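Local coordinates for secretory-abundant heat soluble protein 1 (Ramazzottius varieornatus, PDB 5XN9) that is secreted and acts as a molecular shield in water-deficient conditions, forming non-crystalline amorphous solids upon desiccation, at residues Lys106-Asp110 with Thr122-Gly126. Coordinates in Å, arbitrary orientation, origin at the centre of the assembly. Where two conformers were deposited one is given. Residue numbers count along the deposited sequence, not the author numbering.
Sequences KVIHD and TYKVG. With ZN (zinc ion), chain D; ACY (acetic acid), chain L.
A water takes the place of a direct backbone bond where the two strands part: it donates to Val107 O (2.7 Å) and accepts from Gly126 N (2.9 Å), as Gly126, at phi 58° and psi -129°, turns out of the strand. Residues 106-110 and 122-125 otherwise run antiparallel in extended conformation, their axes 4.7 Å apart at closest and their directions 160° apart. His109 faces Lys124 as a hydrogen-bonded pair (CA-CA 5.0 Å), with His109 N to Lys124 O at 2.8 Å and Lys124 N to His109 O at 2.9 Å; Asp110 and Tyr123 form the next, non-hydrogen-bonded pair (CA-CA 4.9 Å). CA-H...O contacts accompany the ladder, among them Asp110 CA to Thr122 O at 3.4 Å. On the outer face the His109 and Lys124 CB atoms lie 4.0 Å apart, and the m rotamer of His109 carries NE2 to a zinc ion at 2.0 Å, which Glu98 of the adjoining strand also binds. Ile108, Asp110, Tyr123 and Val125 occupy the inner face. There Val125 and Ile108 pack against Phe24 of helix 21-27, while Tyr123 meets Phe21 edge-to-face and its OH donates to O of an acetic acid molecule, probably from the crystallisation liquor, at 2.7 Å. Such a hairpin, with helix 21-27 against its inner side chains at one end, is characteristic of the helix-capped antiparallel beta-barrel of fatty acid-binding proteins.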
# COMPACT_ATOMS: atom_id res chain seq x y z
N LYS A 106 -12.60 9.98 -4.64
CA LYS A 106 -11.14 10.03 -4.58
C LYS A 106 -10.54 8.94 -5.47
O LYS A 106 -11.06 7.83 -5.56
CB LYS A 106 -10.62 9.88 -3.15
CG LYS A 106 -10.95 11.03 -2.19
CD LYS A 106 -10.08 12.26 -2.45
CE LYS A 106 -10.41 13.41 -1.50
NZ LYS A 106 -11.56 14.21 -1.98
N VAL A 107 -9.43 9.30 -6.11
CA VAL A 107 -8.58 8.37 -6.84
C VAL A 107 -7.20 8.46 -6.22
O VAL A 107 -6.65 9.55 -6.08
CB VAL A 107 -8.53 8.71 -8.34
CG1 VAL A 107 -7.57 7.78 -9.08
CG2 VAL A 107 -9.92 8.65 -8.93
N ILE A 108 -6.64 7.31 -5.83
CA ILE A 108 -5.36 7.24 -5.13
C ILE A 108 -4.40 6.40 -5.97
O ILE A 108 -4.79 5.36 -6.51
CB ILE A 108 -5.52 6.60 -3.74
CG1 ILE A 108 -6.53 7.38 -2.89
CG2 ILE A 108 -4.19 6.52 -3.02
CD1 ILE A 108 -6.89 6.68 -1.60
N HIS A 109 -3.17 6.88 -6.09
CA HIS A 109 -2.08 6.12 -6.70
C HIS A 109 -1.16 5.61 -5.60
O HIS A 109 -0.73 6.38 -4.73
CB HIS A 109 -1.27 7.01 -7.64
CG HIS A 109 -1.99 7.36 -8.90
ND1 HIS A 109 -1.50 8.28 -9.81
CD2 HIS A 109 -3.15 6.91 -9.42
CE1 HIS A 109 -2.34 8.39 -10.82
NE2 HIS A 109 -3.35 7.56 -10.61
N ASP A 110 -0.87 4.31 -5.64
CA ASP A 110 0.14 3.71 -4.79
C ASP A 110 1.23 3.17 -5.70
O ASP A 110 0.95 2.61 -6.76
CB ASP A 110 -0.45 2.52 -4.03
CG ASP A 110 -1.16 2.92 -2.77
OD1 ASP A 110 -1.11 4.12 -2.41
OD2 ASP A 110 -1.76 2.04 -2.13
N THR A 122 5.19 5.29 -2.62
CA THR A 122 4.72 6.62 -2.95
C THR A 122 3.21 6.61 -2.96
O THR A 122 2.59 5.70 -3.52
CB THR A 122 5.27 7.05 -4.31
OG1 THR A 122 6.70 7.01 -4.28
CG2 THR A 122 4.82 8.45 -4.65
N TYR A 123 2.61 7.62 -2.34
CA TYR A 123 1.17 7.75 -2.21
C TYR A 123 0.81 9.07 -2.86
O TYR A 123 1.40 10.10 -2.53
CB TYR A 123 0.77 7.84 -0.73
CG TYR A 123 1.36 6.79 0.21
CD1 TYR A 123 2.71 6.83 0.58
CD2 TYR A 123 0.57 5.80 0.76
CE1 TYR A 123 3.25 5.89 1.44
CE2 TYR A 123 1.10 4.86 1.64
CZ TYR A 123 2.44 4.91 1.97
OH TYR A 123 2.97 3.97 2.84
N LYS A 124 -0.15 9.05 -3.79
CA LYS A 124 -0.54 10.29 -4.45
C LYS A 124 -2.05 10.38 -4.51
O LYS A 124 -2.73 9.40 -4.84
CB LYS A 124 -0.01 10.38 -5.88
CG LYS A 124 1.47 10.64 -6.03
CD LYS A 124 1.80 10.77 -7.52
CE LYS A 124 3.28 10.94 -7.78
NZ LYS A 124 3.61 10.52 -9.16
N VAL A 125 -2.58 11.57 -4.23
CA VAL A 125 -3.98 11.85 -4.47
C VAL A 125 -4.05 13.27 -5.04
O VAL A 125 -3.66 14.23 -4.38
CB VAL A 125 -4.86 11.68 -3.21
CG1 VAL A 125 -4.32 12.50 -2.03
CG2 VAL A 125 -6.31 11.99 -3.51
N GLY A 126 -4.50 13.39 -6.29
CA GLY A 126 -4.40 14.67 -6.96
C GLY A 126 -2.95 15.12 -7.01
O GLY A 126 -2.06 14.38 -7.43
ZN ZN D . -4.75 7.10 -12.04
C ACY L . 0.60 2.33 4.34
O ACY L . 1.24 3.30 4.82
OXT ACY L . 0.81 1.85 3.20
CH3 ACY L . -0.49 1.72 5.17
O HOH W 1 -5.32 11.09 -7.88